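Local atomic coordinates of minor capsid protein (Cafeteriavirus-dependent mavirus, PDB entry 6G42), a protein that builds the penton of the virophage capsid, a five-chain assembly of jelly-roll subunits that probably closes the five-fold vertices of the shell. Residues D72-I77 and M86-V91; M157-M162 and D175-L180. One frame throughout, in Å; residues are numbered along the deposited sequence.

Overall arrangement
Contacts 1 and 2 show how one small antiparallel sheet changes its chemistry from edge to interior. Both lie in a five-stranded sheet that the chain forms between strands 49-62 and 201-207, apparently separate from the jelly-roll sheets, and their centres are about 9 Å apart. Contact 1 is a partly buried hairpin at one edge, held mainly by backbone bonds. Contact 2 is buried and less regular: a short strand pairing continues into a helix start, where a carboxylate takes part, and a second subunit lies against it. Strands 74-79 and 154-158 are neighbours, and Asn159 ND2 of contact 2 probably donates to Asp72 O of contact 1.

Contact 1 of 2, residues D72-I77 and M86-V91; sequences DYQVGI and MGVREV
Gln74 and Val88 meet through two different first torsions: Gln74 CG lies anti to its carbonyl carbon (chi1 -68°), while Val88 CG1 lies anti to its backbone N (chi1 172°). Beyond CG the glutamine chain is extended, and the two side chains cross obliquely, the amide oxygen OE1 beside the methyl CG1. That oxygen has its polar partner in the hydroxyl of Tyr178, so the methyl packs next to an oxygen hydrogen-bonded to a third residue. On the same face, the CG atoms of Gln74 and Glu90 approach to 4.2 Å, whereas Gly76, opposite Val88, contributes only backbone.

Beneath runs the alternation of hydrogen-bonded and non-hydrogen-bonded pairs found in any antiparallel ladder, here a beta hairpin. Residues 74-77 and 86-90 run antiparallel, 165° between their directions. Val75 and Arg89 form a hydrogen-bonded pair, each N donating to the other's O, and Arg89 N reaches Val75 O at 3.2 Å. Nearer the turn, Ile77 N donates to Gly87 O at 3.1 Å, but Met86 N makes the 2.9 Å bond back to Ile77 O, so two residues face one, as in a classic beta bulge. At the open end the ladder fades into a weak bond from Val91 N to Tyr73 O. There the contact becomes apolar, with Tyr73 CB packed against Val91 CG2 at 3.8 Å.

Strand 84-90 is an outermost strand of the sheet within the chain, and strand 74-79 separates it from strand 154-158, to which Gly76 is joined by backbone bonds with Met157. The face bearing Val75 and Ile77 is covered by helix 106-120: Val75 touches Thr116 and Leu117, and Ile77 touches Leu120. Met162 of helix 160-165 also packs on Val75, while Tyr73 reaches that helix through a hydrogen bond from its hydroxyl to Asp165.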
loop_
_atom_site.group_PDB
_atom_site.type_symbol
_atom_site.label_atom_id
_atom_site.label_comp_id
_atom_site.label_asym_id
_atom_site.label_seq_id
_atom_site.Cartn_x
_atom_site.Cartn_y
_atom_site.Cartn_z
ATOM N N ASP C 72 -22.171 26.779 -7.439
ATOM C CA ASP C 72 -22.479 28.097 -8.017
ATOM C C ASP C 72 -21.202 28.725 -8.569
ATOM O O ASP C 72 -20.614 29.612 -7.952
ATOM C CB ASP C 72 -23.106 29.021 -6.963
ATOM C CG ASP C 72 -24.437 28.502 -6.436
ATOM O OD1 ASP C 72 -25.292 28.072 -7.243
ATOM O OD2 ASP C 72 -24.636 28.537 -5.202
ATOM N N TYR C 73 -20.779 28.253 -9.737
ATOM C CA TYR C 73 -19.528 28.711 -10.344
ATOM C C TYR C 73 -19.716 30.020 -11.105
ATOM O O TYR C 73 -20.798 30.294 -11.622
ATOM C CB TYR C 73 -18.938 27.644 -11.283
ATOM C CG TYR C 73 -18.507 26.329 -10.630
ATOM C CD1 TYR C 73 -18.209 26.239 -9.260
ATOM C CD2 TYR C 73 -18.358 25.177 -11.405
ATOM C CE1 TYR C 73 -17.812 25.037 -8.690
ATOM C CE2 TYR C 73 -17.959 23.973 -10.842
ATOM C CZ TYR C 73 -17.690 23.905 -9.484
ATOM O OH TYR C 73 -17.295 22.714 -8.922
ATOM N N GLN C 74 -18.645 30.813 -11.156
ATOM C CA GLN C 74 -18.568 32.037 -11.958
ATOM C C GLN C 74 -17.129 32.267 -12.396
ATOM O O GLN C 74 -16.222 32.258 -11.560
ATOM C CB GLN C 74 -18.999 33.273 -11.165
ATOM C CG GLN C 74 -20.470 33.349 -10.794
ATOM C CD GLN C 74 -20.843 34.668 -10.123
ATOM O OE1 GLN C 74 -20.143 35.676 -10.255
ATOM N NE2 GLN C 74 -21.959 34.662 -9.394
ATOM N N VAL C 75 -16.930 32.483 -13.694
ATOM C CA VAL C 75 -15.633 32.940 -14.220
ATOM C C VAL C 75 -15.687 34.436 -14.516
ATOM O O VAL C 75 -16.757 35.042 -14.507
ATOM C CB VAL C 75 -15.155 32.155 -15.467
ATOM C CG1 VAL C 75 -14.835 30.718 -15.089
ATOM C CG2 VAL C 75 -16.161 32.206 -16.613
ATOM N N GLY C 76 -14.520 35.023 -14.758
ATOM C CA GLY C 76 -14.411 36.445 -15.079
ATOM C C GLY C 76 -13.083 36.790 -15.716
ATOM O O GLY C 76 -12.188 35.949 -15.794
ATOM N N ILE C 77 -12.964 38.029 -16.188
ATOM C CA ILE C 77 -11.726 38.517 -16.808
ATOM C C ILE C 77 -11.361 39.882 -16.243
ATOM O O ILE C 77 -12.191 40.790 -16.206
ATOM C CB ILE C 77 -11.833 38.579 -18.342
ATOM C CG1 ILE C 77 -12.392 37.247 -18.854
ATOM C CG2 ILE C 77 -10.470 38.894 -18.956
ATOM C CD1 ILE C 77 -12.312 37.030 -20.342
ATOM N N MET C 86 -13.643 43.332 -16.181
ATOM C CA MET C 86 -14.270 43.549 -17.487
ATOM C C MET C 86 -15.619 42.847 -17.610
ATOM O O MET C 86 -16.579 43.438 -18.107
ATOM C CB MET C 86 -13.339 43.092 -18.606
ATOM C CG MET C 86 -12.030 43.865 -18.641
ATOM S SD MET C 86 -11.491 44.265 -20.312
ATOM C CE MET C 86 -11.059 42.634 -20.898
ATOM N N GLY C 87 -15.689 41.595 -17.164
ATOM C CA GLY C 87 -16.935 40.823 -17.210
ATOM C C GLY C 87 -16.946 39.631 -16.272
ATOM O O GLY C 87 -15.892 39.127 -15.888
ATOM N N VAL C 88 -18.153 39.208 -15.894
ATOM C CA VAL C 88 -18.386 38.036 -15.044
ATOM C C VAL C 88 -19.655 37.327 -15.533
ATOM O O VAL C 88 -20.669 37.977 -15.805
ATOM C CB VAL C 88 -18.541 38.429 -13.552
ATOM C CG1 VAL C 88 -18.965 37.242 -12.697
ATOM C CG2 VAL C 88 -17.242 39.001 -13.008
ATOM N N ARG C 89 -19.593 35.998 -15.623
ATOM C CA ARG C 89 -20.741 35.172 -16.032
ATOM C C ARG C 89 -20.819 33.871 -15.228
ATOM O O ARG C 89 -19.794 33.309 -14.840
ATOM C CB ARG C 89 -20.658 34.850 -17.524
ATOM C CG ARG C 89 -21.965 34.332 -18.116
ATOM C CD ARG C 89 -21.869 34.094 -19.616
ATOM N NE ARG C 89 -21.588 35.323 -20.363
ATOM C CZ ARG C 89 -21.445 35.404 -21.686
ATOM N NH1 ARG C 89 -21.556 34.324 -22.458
ATOM N NH2 ARG C 89 -21.190 36.584 -22.245
ATOM N N GLU C 90 -22.044 33.403 -14.987
ATOM C CA GLU C 90 -22.271 32.109 -14.337
ATOM C C GLU C 90 -22.033 30.982 -15.328
ATOM O O GLU C 90 -22.380 31.105 -16.498
ATOM C CB GLU C 90 -23.707 31.994 -13.807
ATOM C CG GLU C 90 -24.120 33.070 -12.811
ATOM C CD GLU C 90 -25.474 32.809 -12.156
ATOM O OE1 GLU C 90 -26.125 31.775 -12.450
ATOM O OE2 GLU C 90 -25.892 33.652 -11.331
ATOM N N VAL C 91 -21.456 29.883 -14.853
ATOM C CA VAL C 91 -21.275 28.688 -15.678
ATOM C C VAL C 91 -22.624 27.960 -15.759
ATOM O O VAL C 91 -23.221 27.625 -14.732
ATOM C CB VAL C 91 -20.169 27.755 -15.129
ATOM C CG1 VAL C 91 -19.985 26.525 -16.021
ATOM C CG2 VAL C 91 -18.849 28.507 -15.015
#

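Contact 2 of 2, residues M157-M162 and D175-L180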
loop_
_atom_site.group_PDB
_atom_site.type_symbol
_atom_site.label_atom_id
_atom_site.label_comp_id
_atom_site.label_asym_id
_atom_site.label_seq_id
_atom_site.Cartn_x
_atom_site.Cartn_y
_atom_site.Cartn_z
ATOM N N MET C 157 -10.428 34.990 -13.711
ATOM C CA MET C 157 -10.967 35.082 -12.346
ATOM C C MET C 157 -11.819 33.862 -12.028
ATOM O O MET C 157 -12.603 33.429 -12.864
ATOM C CB MET C 157 -11.863 36.312 -12.199
ATOM C CG MET C 157 -11.169 37.655 -12.338
ATOM S SD MET C 157 -12.356 38.981 -12.630
ATOM C CE MET C 157 -13.346 38.938 -11.138
ATOM N N PHE C 158 -11.654 33.325 -10.821
ATOM C CA PHE C 158 -12.479 32.236 -10.283
ATOM C C PHE C 158 -13.161 32.770 -9.026
ATOM O O PHE C 158 -12.498 33.342 -8.157
ATOM C CB PHE C 158 -11.593 31.049 -9.859
ATOM C CG PHE C 158 -11.205 30.094 -10.972
ATOM C CD1 PHE C 158 -11.083 30.496 -12.304
ATOM C CD2 PHE C 158 -10.901 28.773 -10.658
ATOM C CE1 PHE C 158 -10.705 29.597 -13.292
ATOM C CE2 PHE C 158 -10.521 27.872 -11.644
ATOM C CZ PHE C 158 -10.424 28.286 -12.963
ATOM N N ASN C 159 -14.474 32.573 -8.913
ATOM C CA ASN C 159 -15.194 32.889 -7.663
ATOM C C ASN C 159 -14.903 31.817 -6.600
ATOM O O ASN C 159 -14.181 30.859 -6.872
ATOM C CB ASN C 159 -16.702 33.082 -7.908
ATOM C CG ASN C 159 -17.442 31.785 -8.173
ATOM O OD1 ASN C 159 -16.878 30.826 -8.689
ATOM N ND2 ASN C 159 -18.731 31.765 -7.852
ATOM N N ASP C 160 -15.465 31.973 -5.405
ATOM C CA ASP C 160 -15.082 31.126 -4.272
ATOM C C ASP C 160 -15.451 29.640 -4.410
ATOM O O ASP C 160 -14.743 28.790 -3.879
ATOM C CB ASP C 160 -15.632 31.680 -2.953
ATOM C CG ASP C 160 -14.896 31.128 -1.733
ATOM O OD1 ASP C 160 -13.644 31.076 -1.757
ATOM O OD2 ASP C 160 -15.574 30.737 -0.754
ATOM N N ASP C 161 -16.540 29.323 -5.106
ATOM C CA ASP C 161 -16.877 27.915 -5.383
ATOM C C ASP C 161 -15.896 27.274 -6.375
ATOM O O ASP C 161 -15.490 26.127 -6.186
ATOM C CB ASP C 161 -18.327 27.762 -5.859
ATOM C CG ASP C 161 -19.338 27.793 -4.704
ATOM O OD1 ASP C 161 -19.016 28.324 -3.615
ATOM O OD2 ASP C 161 -20.467 27.282 -4.889
ATOM N N MET C 162 -15.519 28.017 -7.414
ATOM C CA MET C 162 -14.483 27.584 -8.363
ATOM C C MET C 162 -13.122 27.455 -7.677
ATOM O O MET C 162 -12.434 26.452 -7.833
ATOM C CB MET C 162 -14.374 28.572 -9.530
ATOM C CG MET C 162 -15.516 28.492 -10.534
ATOM S SD MET C 162 -15.300 27.166 -11.734
ATOM C CE MET C 162 -14.051 27.885 -12.794
ATOM N N ASP C 175 -10.459 40.298 -4.022
ATOM C CA ASP C 175 -11.799 40.724 -3.606
ATOM C C ASP C 175 -12.463 39.607 -2.773
ATOM O O ASP C 175 -12.024 38.456 -2.828
ATOM C CB ASP C 175 -12.579 41.091 -4.889
ATOM C CG ASP C 175 -14.067 41.180 -4.689
ATOM O OD1 ASP C 175 -14.507 41.838 -3.724
ATOM O OD2 ASP C 175 -14.798 40.594 -5.507
ATOM N N GLU C 176 -13.491 39.950 -1.990
ATOM C CA GLU C 176 -14.222 38.981 -1.135
ATOM C C GLU C 176 -14.807 37.745 -1.842
ATOM O O GLU C 176 -15.068 36.732 -1.184
ATOM C CB GLU C 176 -15.368 39.664 -0.378
ATOM C CG GLU C 176 -14.940 40.698 0.651
ATOM C CD GLU C 176 -16.008 40.979 1.703
ATOM O OE1 GLU C 176 -17.204 40.695 1.468
ATOM O OE2 GLU C 176 -15.645 41.492 2.780
ATOM N N GLU C 177 -15.052 37.847 -3.150
ATOM C CA GLU C 177 -15.559 36.727 -3.953
ATOM C C GLU C 177 -14.540 36.153 -4.948
ATOM O O GLU C 177 -14.337 34.937 -4.986
ATOM C CB GLU C 177 -16.835 37.153 -4.695
ATOM C CG GLU C 177 -17.624 36.014 -5.338
ATOM C CD GLU C 177 -18.049 34.942 -4.349
ATOM O OE1 GLU C 177 -18.472 35.291 -3.226
ATOM O OE2 GLU C 177 -17.958 33.745 -4.689
ATOM N N TYR C 178 -13.909 37.020 -5.742
ATOM C CA TYR C 178 -13.106 36.592 -6.905
ATOM C C TYR C 178 -11.597 36.546 -6.632
ATOM O O TYR C 178 -11.076 37.339 -5.848
ATOM C CB TYR C 178 -13.402 37.497 -8.109
ATOM C CG TYR C 178 -14.883 37.608 -8.415
ATOM C CD1 TYR C 178 -15.580 36.544 -8.987
ATOM C CD2 TYR C 178 -15.596 38.770 -8.114
ATOM C CE1 TYR C 178 -16.942 36.636 -9.256
ATOM C CE2 TYR C 178 -16.956 38.872 -8.379
ATOM C CZ TYR C 178 -17.626 37.803 -8.949
ATOM O OH TYR C 178 -18.974 37.900 -9.209
ATOM N N SER C 179 -10.915 35.610 -7.295
ATOM C CA SER C 179 -9.465 35.407 -7.154
ATOM C C SER C 179 -8.826 35.228 -8.527
ATOM O O SER C 179 -9.426 34.625 -9.414
ATOM C CB SER C 179 -9.168 34.168 -6.298
ATOM O OG SER C 179 -9.702 34.289 -4.991
ATOM N N LEU C 180 -7.605 35.741 -8.685
ATOM C CA LEU C 180 -6.875 35.695 -9.961
ATOM C C LEU C 180 -6.107 34.387 -10.141
ATOM O O LEU C 180 -5.397 33.951 -9.237
ATOM C CB LEU C 180 -5.878 36.856 -10.060
ATOM C CG LEU C 180 -6.412 38.284 -9.952
ATOM C CD1 LEU C 180 -5.252 39.266 -9.840
ATOM C CD2 LEU C 180 -7.309 38.644 -11.128
#
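Met157 and Phe158 pair with Leu180 and Ser179 in a short antiparallel ladder inside the five-stranded sheet, just where strand 154-158 gives way to helix 160-165. Phe158 and Ser179 form its hydrogen-bonded pair: Phe158 N donates to Ser179 O at 2.9 Å, nearly straight and in the carbonyl plane, and Ser179 N donates back to Phe158 O. Beside them Met157, bent at chi3 (62°), brings its CE obliquely against CB and CG of Tyr178, while its CG packs 4.2 Å from Leu180 CD2. The strand-to-helix junction is a worked case of N-capping. Asn159 is the N-cap, its ND2 hydrogen-bonded to Asp72 O and its OD1 accepting a weak bond from Met162 N, and Glu177 supplies a second acceptor from across the contact. Glu177 OE2 takes the N-H of Asp160 at 3.1 Å, met from above the carboxylate plane, 42° out of it. If ionised, Glu177 would probably be favoured by the helix start, though the nearby carboxylates of Asp160 and Asp161 would oppose it. Glu177 CG also lies over one face of the Tyr178 ring. A second subunit adjoins this corner: its Gln294 binds Asp160 OD2, and its Arg25 binds Ser179 OG.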